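Protein-tyrosine phosphatase mitochondrial 1 (Mus musculus, PDB 3RGO) dephosphorylates phosphatidylglycerophosphate to phosphatidylglycerol, a step on the mitochondrial pathway to cardiolipin, and also has protein tyrosine and serine phosphatase activity. Local coordinates at residues 14-24 with 43-54; 98-108 with 130-139. All coordinates share one frame; numbering follows the deposited sequence.

Interaction 1: 14-24 with 43-54; sequences LPLKNMTRRLV and FLCNTSKEWKKA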
loop_
_atom_site.group_PDB
_atom_site.type_symbol
_atom_site.label_atom_id
_atom_site.label_comp_id
_atom_site.label_asym_id
_atom_site.label_seq_id
_atom_site.Cartn_x
_atom_site.Cartn_y
_atom_site.Cartn_z
ATOM N N LEU A 14 3.029 -9.314 5.734
ATOM C CA LEU A 14 3.194 -10.123 4.527
ATOM C C LEU A 14 2.155 -11.242 4.488
ATOM O O LEU A 14 1.910 -11.904 5.496
ATOM C CB LEU A 14 4.608 -10.707 4.437
ATOM C CG LEU A 14 4.973 -11.808 5.432
ATOM C CD1 LEU A 14 6.270 -12.503 5.027
ATOM C CD2 LEU A 14 5.075 -11.252 6.844
ATOM N N PRO A 15 1.534 -11.441 3.321
ATOM C CA PRO A 15 0.461 -12.420 3.143
ATOM C C PRO A 15 1.034 -13.819 3.002
ATOM O O PRO A 15 1.866 -14.056 2.123
ATOM C CB PRO A 15 -0.178 -12.007 1.810
ATOM C CG PRO A 15 0.488 -10.719 1.409
ATOM C CD PRO A 15 1.811 -10.708 2.078
ATOM N N LEU A 16 0.594 -14.729 3.862
ATOM C CA LEU A 16 1.002 -16.124 3.779
ATOM C C LEU A 16 0.289 -16.821 2.630
ATOM O O LEU A 16 -0.849 -16.488 2.305
ATOM C CB LEU A 16 0.675 -16.844 5.086
ATOM C CG LEU A 16 1.608 -16.674 6.285
ATOM C CD1 LEU A 16 2.392 -15.380 6.219
ATOM C CD2 LEU A 16 0.808 -16.766 7.576
ATOM N N LYS A 17 0.959 -17.793 2.020
ATOM C CA LYS A 17 0.344 -18.618 0.985
ATOM C C LYS A 17 -1.069 -19.054 1.374
ATOM O O LYS A 17 -1.998 -18.996 0.562
ATOM C CB LYS A 17 1.194 -19.863 0.735
ATOM C CG LYS A 17 2.609 -19.582 0.277
ATOM C CD LYS A 17 2.723 -19.652 -1.231
ATOM C CE LYS A 17 4.107 -20.119 -1.643
ATOM N NZ LYS A 17 4.428 -21.431 -1.024
ATOM N N ASN A 18 -1.221 -19.486 2.624
ATOM C CA ASN A 18 -2.470 -20.067 3.104
ATOM C C ASN A 18 -3.623 -19.073 3.223
ATOM O O ASN A 18 -4.788 -19.473 3.288
ATOM C CB ASN A 18 -2.247 -20.755 4.456
ATOM C CG ASN A 18 -2.275 -19.776 5.618
ATOM O OD1 ASN A 18 -1.256 -19.180 5.969
ATOM N ND2 ASN A 18 -3.449 -19.604 6.218
ATOM N N MET A 19 -3.300 -17.784 3.259
ATOM C CA MET A 19 -4.307 -16.741 3.440
ATOM C C MET A 19 -4.980 -16.364 2.126
ATOM O O MET A 19 -6.044 -15.743 2.116
ATOM C CB MET A 19 -3.671 -15.498 4.066
ATOM C CG MET A 19 -3.007 -15.758 5.406
ATOM S SD MET A 19 -2.050 -14.339 5.965
ATOM C CE MET A 19 -3.304 -13.059 5.928
ATOM N N THR A 20 -4.345 -16.742 1.022
ATOM C CA THR A 20 -4.817 -16.400 -0.315
ATOM C C THR A 20 -6.326 -16.552 -0.478
ATOM O O THR A 20 -7.004 -15.633 -0.934
ATOM C CB THR A 20 -4.114 -17.264 -1.378
ATOM O OG1 THR A 20 -2.704 -17.019 -1.329
ATOM C CG2 THR A 20 -4.632 -16.941 -2.771
ATOM N N ARG A 21 -6.846 -17.717 -0.108
ATOM C CA ARG A 21 -8.262 -18.013 -0.288
ATOM C C ARG A 21 -9.159 -17.001 0.420
ATOM O O ARG A 21 -10.085 -16.447 -0.177
ATOM C CB ARG A 21 -8.571 -19.433 0.203
ATOM C CG ARG A 21 -10.035 -19.818 0.108
ATOM C CD ARG A 21 -10.257 -21.261 0.554
ATOM N NE ARG A 21 -11.658 -21.656 0.433
ATOM C CZ ARG A 21 -12.582 -21.425 1.361
ATOM N NH1 ARG A 21 -12.255 -20.796 2.482
ATOM N NH2 ARG A 21 -13.835 -21.818 1.167
ATOM N N ARG A 22 -8.881 -16.767 1.698
ATOM C CA ARG A 22 -9.653 -15.820 2.496
ATOM C C ARG A 22 -9.574 -14.400 1.937
ATOM O O ARG A 22 -10.579 -13.692 1.860
ATOM C CB ARG A 22 -9.159 -15.837 3.944
ATOM C CG ARG A 22 -9.569 -14.619 4.759
ATOM C CD ARG A 22 -10.648 -14.961 5.773
ATOM N NE ARG A 22 -10.887 -13.856 6.697
ATOM C CZ ARG A 22 -11.611 -13.953 7.808
ATOM N NH1 ARG A 22 -12.170 -15.110 8.139
ATOM N NH2 ARG A 22 -11.773 -12.893 8.590
ATOM N N LEU A 23 -8.372 -13.984 1.552
ATOM C CA LEU A 23 -8.166 -12.631 1.047
ATOM C C LEU A 23 -8.968 -12.359 -0.221
ATOM O O LEU A 23 -9.565 -11.294 -0.371
ATOM C CB LEU A 23 -6.679 -12.375 0.795
ATOM C CG LEU A 23 -5.828 -12.242 2.058
ATOM C CD1 LEU A 23 -4.351 -12.108 1.708
ATOM C CD2 LEU A 23 -6.303 -11.057 2.883
ATOM N N VAL A 24 -8.980 -13.330 -1.128
ATOM C CA VAL A 24 -9.637 -13.167 -2.420
ATOM C C VAL A 24 -11.159 -13.274 -2.325
ATOM O O VAL A 24 -11.884 -12.445 -2.872
ATOM C CB VAL A 24 -9.115 -14.198 -3.441
ATOM C CG1 VAL A 24 -9.945 -14.157 -4.715
ATOM C CG2 VAL A 24 -7.644 -13.947 -3.740
ATOM N N PHE A 43 9.494 -17.688 0.678
ATOM C CA PHE A 43 8.958 -19.045 0.723
ATOM C C PHE A 43 7.628 -19.060 1.474
ATOM O O PHE A 43 6.834 -19.991 1.341
ATOM C CB PHE A 43 9.961 -20.018 1.355
ATOM C CG PHE A 43 9.929 -20.044 2.860
ATOM C CD1 PHE A 43 10.638 -19.113 3.600
ATOM C CD2 PHE A 43 9.201 -21.014 3.533
ATOM C CE1 PHE A 43 10.610 -19.140 4.981
ATOM C CE2 PHE A 43 9.174 -21.050 4.915
ATOM C CZ PHE A 43 9.878 -20.111 5.639
ATOM N N LEU A 44 7.397 -18.011 2.255
ATOM C CA LEU A 44 6.173 -17.858 3.033
ATOM C C LEU A 44 5.030 -17.322 2.185
ATOM O O LEU A 44 3.858 -17.554 2.486
ATOM C CB LEU A 44 6.416 -16.890 4.191
ATOM C CG LEU A 44 6.544 -17.456 5.605
ATOM C CD1 LEU A 44 6.813 -18.949 5.580
ATOM C CD2 LEU A 44 7.629 -16.711 6.362
ATOM N N CYS A 45 5.378 -16.597 1.127
ATOM C CA CYS A 45 4.391 -15.867 0.344
ATOM C C CYS A 45 4.198 -16.456 -1.048
ATOM O O CYS A 45 5.031 -17.225 -1.536
ATOM C CB CYS A 45 4.811 -14.402 0.220
ATOM S SG CYS A 45 5.242 -13.636 1.791
ATOM N N ASN A 46 3.090 -16.087 -1.680
ATOM C CA ASN A 46 2.862 -16.429 -3.073
ATOM C C ASN A 46 3.931 -15.811 -3.957
ATOM O O ASN A 46 4.447 -14.734 -3.668
ATOM C CB ASN A 46 1.496 -15.926 -3.541
ATOM C CG ASN A 46 0.348 -16.689 -2.923
ATOM O OD1 ASN A 46 0.531 -17.773 -2.373
ATOM N ND2 ASN A 46 -0.849 -16.126 -3.019
ATOM N N THR A 47 4.262 -16.505 -5.037
ATOM C CA THR A 47 5.020 -15.900 -6.113
ATOM C C THR A 47 4.032 -15.047 -6.889
ATOM O O THR A 47 2.842 -15.025 -6.568
ATOM C CB THR A 47 5.581 -16.963 -7.048
ATOM O OG1 THR A 47 4.505 -17.785 -7.514
ATOM C CG2 THR A 47 6.590 -17.832 -6.312
ATOM N N SER A 48 4.511 -14.348 -7.910
ATOM C CA SER A 48 3.624 -13.538 -8.734
ATOM C C SER A 48 2.641 -14.424 -9.492
ATOM O O SER A 48 1.493 -14.039 -9.722
ATOM C CB SER A 48 4.423 -12.682 -9.714
ATOM O OG SER A 48 3.555 -11.864 -10.476
ATOM N N LYS A 49 3.101 -15.611 -9.877
ATOM C CA LYS A 49 2.266 -16.557 -10.607
ATOM C C LYS A 49 1.195 -17.182 -9.716
ATOM O O LYS A 49 0.065 -17.383 -10.149
ATOM C CB LYS A 49 3.123 -17.640 -11.271
ATOM C CG LYS A 49 4.432 -17.923 -10.554
ATOM C CD LYS A 49 4.549 -19.387 -10.143
ATOM C CE LYS A 49 5.851 -19.646 -9.399
ATOM N NZ LYS A 49 5.940 -21.041 -8.885
ATOM N N GLU A 50 1.550 -17.484 -8.471
ATOM C CA GLU A 50 0.574 -18.010 -7.521
ATOM C C GLU A 50 -0.510 -16.971 -7.232
ATOM O O GLU A 50 -1.637 -17.313 -6.871
ATOM C CB GLU A 50 1.258 -18.474 -6.233
ATOM C CG GLU A 50 2.089 -19.746 -6.408
ATOM C CD GLU A 50 2.833 -20.143 -5.150
ATOM O OE1 GLU A 50 3.526 -19.284 -4.564
ATOM O OE2 GLU A 50 2.733 -21.323 -4.750
ATOM N N TRP A 51 -0.171 -15.699 -7.405
ATOM C CA TRP A 51 -1.175 -14.647 -7.308
ATOM C C TRP A 51 -2.087 -14.648 -8.539
ATOM O O TRP A 51 -3.310 -14.556 -8.415
ATOM C CB TRP A 51 -0.519 -13.274 -7.135
ATOM C CG TRP A 51 -0.050 -12.973 -5.736
ATOM C CD1 TRP A 51 1.229 -12.703 -5.339
ATOM C CD2 TRP A 51 -0.859 -12.898 -4.554
ATOM N NE1 TRP A 51 1.267 -12.463 -3.985
ATOM C CE2 TRP A 51 -0.002 -12.577 -3.480
ATOM C CE3 TRP A 51 -2.223 -13.067 -4.301
ATOM C CZ2 TRP A 51 -0.465 -12.425 -2.175
ATOM C CZ3 TRP A 51 -2.681 -12.918 -3.003
ATOM C CH2 TRP A 51 -1.803 -12.599 -1.957
ATOM N N LYS A 52 -1.488 -14.739 -9.724
ATOM C CA LYS A 52 -2.259 -14.806 -10.962
ATOM C C LYS A 52 -3.301 -15.919 -10.892
ATOM O O LYS A 52 -4.469 -15.708 -11.225
ATOM C CB LYS A 52 -1.346 -15.046 -12.167
ATOM C CG LYS A 52 -0.426 -13.888 -12.518
ATOM C CD LYS A 52 0.216 -14.105 -13.884
ATOM C CE LYS A 52 0.866 -15.481 -13.978
ATOM N NZ LYS A 52 1.419 -15.752 -15.334
ATOM N N LYS A 53 -2.862 -17.101 -10.464
ATOM C CA LYS A 53 -3.743 -18.257 -10.321
ATOM C C LYS A 53 -4.999 -17.915 -9.523
ATOM O O LYS A 53 -6.101 -18.343 -9.868
ATOM C CB LYS A 53 -3.005 -19.417 -9.643
ATOM C CG LYS A 53 -2.249 -20.341 -10.592
ATOM C CD LYS A 53 -1.138 -19.612 -11.332
ATOM C CE LYS A 53 -0.219 -20.585 -12.055
ATOM N NZ LYS A 53 0.924 -19.886 -12.710
ATOM N N ALA A 54 -4.823 -17.147 -8.453
ATOM C CA ALA A 54 -5.940 -16.747 -7.605
ATOM C C ALA A 54 -6.655 -15.527 -8.170
ATOM O O ALA A 54 -7.596 -15.016 -7.567
ATOM C CB ALA A 54 -5.463 -16.477 -6.186
HETATM O O HOH W 1 1.326 -14.471 -0.385
#
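K17 and T20 meet L44 and N46 in a short relay of hydrogen bonds, a worked example of how the loops that lead into two helices are joined when neither offers a strand edge. The amide N of K17 donates to the carbonyl O of L44 at 2.9 Å. One turn on, N46 ND2 gives a hydrogen to T20 OG1 at 2.7 Å, and T20 OG1 passes its own to K17 O at 2.8 Å, so the hydroxyl both accepts and donates. K17 O also takes the amide of T20, and both donors arrive from the same face of its plane. With T20 OG1 lying beside the backbone N (chi1 -61°), the methyl CG2 is left to meet A54 CB at 3.5 Å. The N46 amide also packs on the tryptophan of its own segment: ND2 stands 3.4 Å above the plane of the W51 ring, over its centre. P15 CB comes to the edge of that ring instead, 4.0 Å from CZ2. A water bridges two further backbone groups, donating to P15 O and accepting from N46 N. K17 bends at chi2, chi3 and chi4 to lay its aliphatic carbons over C45 and N46, yet NZ stays 4.1 Å from E50 OE2, beyond a salt bridge. E50 OE1 instead takes the amide of T47 on its anti lone pair, while T47 OG1 accepts from E50 N: a capping box that starts helix 48-53. P15 and L23 continue onto Y93 of strand 91-95, W51 reaches Q58 of strand 57-61, and L23 also touches Y2 of strand 2-4, so helices 20-26 and 48-53 lie together against the central sheet.

Interaction 2: 98-108 with 130-139; sequences AGRSRSATMVA and RSHISIRPSQ. With SO4 (sulfate ion), chain B; SO4 (sulfate ion), chain C.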
loop_
_atom_site.group_PDB
_atom_site.type_symbol
_atom_site.label_atom_id
_atom_site.label_comp_id
_atom_site.label_asym_id
_atom_site.label_seq_id
_atom_site.Cartn_x
_atom_site.Cartn_y
_atom_site.Cartn_z
ATOM N N ALA A 98 5.864 -6.095 8.292
ATOM C CA ALA A 98 5.036 -6.044 9.493
ATOM C C ALA A 98 3.745 -5.247 9.307
ATOM O O ALA A 98 2.866 -5.276 10.169
ATOM C CB ALA A 98 5.850 -5.481 10.663
ATOM N N GLY A 99 3.638 -4.534 8.189
ATOM C CA GLY A 99 2.474 -3.709 7.909
ATOM C C GLY A 99 2.373 -2.484 8.805
ATOM O O GLY A 99 1.277 -2.068 9.171
ATOM N N ARG A 100 3.517 -1.895 9.140
ATOM C CA ARG A 100 3.557 -0.810 10.121
ATOM C C ARG A 100 4.209 0.485 9.637
ATOM O O ARG A 100 3.947 1.557 10.191
ATOM C CB ARG A 100 4.267 -1.285 11.398
ATOM C CG ARG A 100 3.343 -1.872 12.457
ATOM C CD ARG A 100 2.516 -3.014 11.913
ATOM N NE ARG A 100 1.248 -3.168 12.621
ATOM C CZ ARG A 100 1.024 -4.063 13.577
ATOM N NH1 ARG A 100 1.985 -4.900 13.949
ATOM N NH2 ARG A 100 -0.167 -4.124 14.157
ATOM N N SER A 101 5.068 0.397 8.624
ATOM C CA SER A 101 5.942 1.525 8.292
ATOM C C SER A 101 6.032 1.824 6.795
ATOM O O SER A 101 5.449 2.793 6.309
ATOM C CB SER A 101 7.340 1.287 8.870
ATOM O OG SER A 101 8.199 2.388 8.629
ATOM N N ARG A 102 6.780 1.000 6.072
ATOM C CA ARG A 102 6.936 1.174 4.632
ATOM C C ARG A 102 5.582 1.004 3.952
ATOM O O ARG A 102 5.202 1.785 3.079
ATOM C CB ARG A 102 7.946 0.160 4.087
ATOM C CG ARG A 102 9.354 0.400 4.598
ATOM C CD ARG A 102 10.217 -0.844 4.504
ATOM N NE ARG A 102 11.517 -0.621 5.124
ATOM C CZ ARG A 102 11.756 -0.752 6.426
ATOM N NH1 ARG A 102 10.781 -1.114 7.248
ATOM N NH2 ARG A 102 12.974 -0.524 6.904
ATOM N N SER A 103 4.847 -0.016 4.373
ATOM C CA SER A 103 3.539 -0.286 3.800
ATOM C C SER A 103 2.518 0.754 4.264
ATOM O O SER A 103 1.629 1.153 3.507
ATOM C CB SER A 103 3.097 -1.717 4.134
ATOM O OG SER A 103 3.166 -1.958 5.524
ATOM N N ALA A 104 2.658 1.196 5.510
ATOM C CA ALA A 104 1.830 2.273 6.043
ATOM C C ALA A 104 2.027 3.568 5.249
ATOM O O ALA A 104 1.081 4.308 4.996
ATOM C CB ALA A 104 2.146 2.503 7.514
ATOM N N THR A 105 3.265 3.829 4.851
ATOM C CA THR A 105 3.585 5.029 4.083
ATOM C C THR A 105 2.907 5.013 2.711
ATOM O O THR A 105 2.392 6.035 2.241
ATOM C CB THR A 105 5.107 5.179 3.935
ATOM O OG1 THR A 105 5.689 5.314 5.237
ATOM C CG2 THR A 105 5.452 6.401 3.096
ATOM N N MET A 106 2.903 3.843 2.078
ATOM C CA MET A 106 2.241 3.661 0.785
ATOM C C MET A 106 0.753 3.951 0.900
ATOM O O MET A 106 0.174 4.661 0.065
ATOM C CB MET A 106 2.460 2.231 0.268
ATOM C CG MET A 106 1.806 1.935 -1.090
ATOM S SD MET A 106 2.615 2.782 -2.490
ATOM C CE MET A 106 4.297 2.205 -2.292
ATOM N N VAL A 107 0.131 3.394 1.937
ATOM C CA VAL A 107 -1.289 3.629 2.184
ATOM C C VAL A 107 -1.542 5.105 2.488
ATOM O O VAL A 107 -2.557 5.660 2.069
ATOM C CB VAL A 107 -1.851 2.727 3.319
ATOM C CG1 VAL A 107 -3.282 3.125 3.662
ATOM C CG2 VAL A 107 -1.789 1.244 2.921
ATOM N N ALA A 108 -0.615 5.738 3.207
ATOM C CA ALA A 108 -0.703 7.169 3.482
ATOM C C ALA A 108 -0.778 7.977 2.194
ATOM O O ALA A 108 -1.568 8.912 2.085
ATOM C CB ALA A 108 0.491 7.636 4.341
ATOM N N ARG A 130 -5.068 0.743 12.778
ATOM C CA ARG A 130 -4.026 -0.262 12.962
ATOM C C ARG A 130 -2.936 0.223 13.917
ATOM O O ARG A 130 -2.447 1.344 13.799
ATOM C CB ARG A 130 -3.430 -0.650 11.607
ATOM C CG ARG A 130 -2.374 -1.743 11.666
ATOM C CD ARG A 130 -2.118 -2.318 10.280
ATOM N NE ARG A 130 -1.032 -3.294 10.279
ATOM C CZ ARG A 130 -1.179 -4.585 10.573
ATOM N NH1 ARG A 130 -2.372 -5.063 10.896
ATOM N NH2 ARG A 130 -0.131 -5.398 10.544
ATOM N N SER A 131 -2.556 -0.636 14.858
ATOM C CA SER A 131 -1.625 -0.263 15.915
ATOM C C SER A 131 -0.167 -0.269 15.456
ATOM O O SER A 131 0.184 -0.897 14.453
ATOM C CB SER A 131 -1.784 -1.204 17.110
ATOM O OG SER A 131 -1.213 -2.472 16.826
ATOM N N HIS A 132 0.673 0.435 16.207
ATOM C CA HIS A 132 2.115 0.458 15.966
ATOM C C HIS A 132 2.511 0.984 14.585
ATOM O O HIS A 132 3.552 0.609 14.038
ATOM C CB HIS A 132 2.724 -0.923 16.223
ATOM C CG HIS A 132 2.464 -1.443 17.603
ATOM N ND1 HIS A 132 3.180 -1.025 18.703
ATOM C CD2 HIS A 132 1.560 -2.342 18.062
ATOM C CE1 HIS A 132 2.731 -1.645 19.781
ATOM N NE2 HIS A 132 1.748 -2.449 19.419
ATOM N N ILE A 133 1.684 1.857 14.023
ATOM C CA ILE A 133 2.076 2.560 12.815
ATOM C C ILE A 133 3.266 3.433 13.176
ATOM O O ILE A 133 3.217 4.194 14.143
ATOM C CB ILE A 133 0.941 3.437 12.264
ATOM C CG1 ILE A 133 -0.274 2.576 11.921
ATOM C CG2 ILE A 133 1.409 4.215 11.032
ATOM C CD1 ILE A 133 0.027 1.453 10.945
ATOM N N SER A 134 4.344 3.303 12.417
ATOM C CA SER A 134 5.538 4.092 12.666
ATOM C C SER A 134 6.067 4.654 11.355
ATOM O O SER A 134 6.746 3.958 10.601
ATOM C CB SER A 134 6.613 3.246 13.351
ATOM O OG SER A 134 7.790 4.010 13.557
ATOM N N ILE A 135 5.739 5.911 11.082
ATOM C CA ILE A 135 6.224 6.582 9.883
ATOM C C ILE A 135 7.276 7.627 10.261
ATOM O O ILE A 135 6.971 8.658 10.864
ATOM C CB ILE A 135 5.064 7.190 9.071
ATOM C CG1 ILE A 135 4.142 6.059 8.585
ATOM C CG2 ILE A 135 5.598 8.009 7.899
ATOM C CD1 ILE A 135 2.870 6.514 7.936
ATOM N N ARG A 136 8.525 7.336 9.910
ATOM C CA ARG A 136 9.668 8.143 10.339
ATOM C C ARG A 136 9.804 9.446 9.561
ATOM O O ARG A 136 9.256 9.569 8.468
ATOM C CB ARG A 136 10.955 7.329 10.187
ATOM C CG ARG A 136 11.004 6.068 11.029
ATOM C CD ARG A 136 12.383 5.408 10.957
ATOM N NE ARG A 136 12.769 5.084 9.584
ATOM C CZ ARG A 136 12.273 4.061 8.892
ATOM N NH1 ARG A 136 11.364 3.264 9.441
ATOM N NH2 ARG A 136 12.685 3.834 7.650
ATOM N N PRO A 137 10.543 10.425 10.122
ATOM C CA PRO A 137 10.788 11.696 9.435
ATOM C C PRO A 137 11.225 11.495 7.987
ATOM O O PRO A 137 10.771 12.231 7.111
ATOM C CB PRO A 137 11.913 12.321 10.262
ATOM C CG PRO A 137 11.658 11.822 11.639
ATOM C CD PRO A 137 11.105 10.421 11.484
ATOM N N SER A 138 12.076 10.504 7.736
ATOM C CA SER A 138 12.543 10.228 6.380
ATOM C C SER A 138 11.385 9.823 5.470
ATOM O O SER A 138 11.380 10.116 4.277
ATOM C CB SER A 138 13.617 9.137 6.382
ATOM O OG SER A 138 13.059 7.861 6.637
ATOM N N GLN A 139 10.402 9.140 6.036
ATOM C CA GLN A 139 9.238 8.741 5.259
ATOM C C GLN A 139 8.240 9.890 5.136
ATOM O O GLN A 139 7.607 10.063 4.095
ATOM C CB GLN A 139 8.583 7.503 5.874
ATOM C CG GLN A 139 9.469 6.257 5.785
ATOM C CD GLN A 139 9.040 5.173 6.742
ATOM O OE1 GLN A 139 8.754 5.448 7.907
ATOM N NE2 GLN A 139 8.990 3.929 6.259
HETATM S S SO4 B . 6.809 -2.477 7.150
HETATM O O1 SO4 B . 7.917 -1.528 7.107
HETATM O O2 SO4 B . 6.180 -2.454 8.466
HETATM O O3 SO4 B . 5.832 -2.124 6.128
HETATM O O4 SO4 B . 7.311 -3.827 6.899
HETATM S S SO4 C . 14.689 0.725 3.588
HETATM O O1 SO4 C . 14.413 1.617 2.462
HETATM O O2 SO4 C . 14.307 1.383 4.840
HETATM O O3 SO4 C . 13.920 -0.508 3.424
HETATM O O4 SO4 C . 16.116 0.404 3.618
#
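The backbones run close at R100-I133 and S101-S134, joined by one N-H...O bond, S134 N to R100 O at 2.9 Å, and by CA-H contacts from I133 to that oxygen and from S101 to S134 O. Beside it, S101 OG donates to S134 O at 2.9 Å, almost straight down the C=O bond, and accepts from Q139 NE2 in the plane of that amide. Q139 OE1 turns back to take the amide of R136, so both ends of the glutamine amide are engaged. At the other end, R130, extended from CG to NE, sends NE to G99 O at 2.8 Å in its guanidinium plane. The R100 guanidinium lies over one face of this group, the planes 32° apart, and H132 CB lies against the opposite face of R100. A leucine in place of R130 would probably leave G99 O without this donor and the R100 guanidinium freer to turn. Apolar contact is supplied by A104 CB, which meets I133 CG2 at 4.0 Å and I135 CD1 at a similar distance. At the N-terminal end of helix 102-115 one sulfate sits in a nest of amides, R100 N donating at 2.8 Å to its O2 and S103 OG at 2.7 Å to its O3, while R102 NH1 holds O1 and its NE turns to the second sulfate. C96, predicted to be the phosphocysteine nucleophile, and R102 bracket the CX5R signature of protein-tyrosine phosphatases; the first sulfate probably marks where its P-loop holds the substrate phosphate.

How the interactions relate
The two contacts come in series: interaction 1 closes at residue 54, before interaction 2 opens at 98. Their centres are 22 Å apart, the nearest atoms about 5 Å, without touching. The first segment of each follows one of two neighbouring parallel strands of the five-stranded sheet: strand 9-12 leads into 14-24, and strand 91-95 into 98-108. Helices 20-26 and 48-53 pack on one face, helix 102-115 on the other, through S103 on L11 and M35. The contacts approach each other near the predicted nucleophile C96, where L14 is backbone-bonded to K97, its side chain about 7 Å from that of C96. Interaction 2 thus builds the probable phosphate-binding loop, while interaction 1 reaches that loop's start through L14.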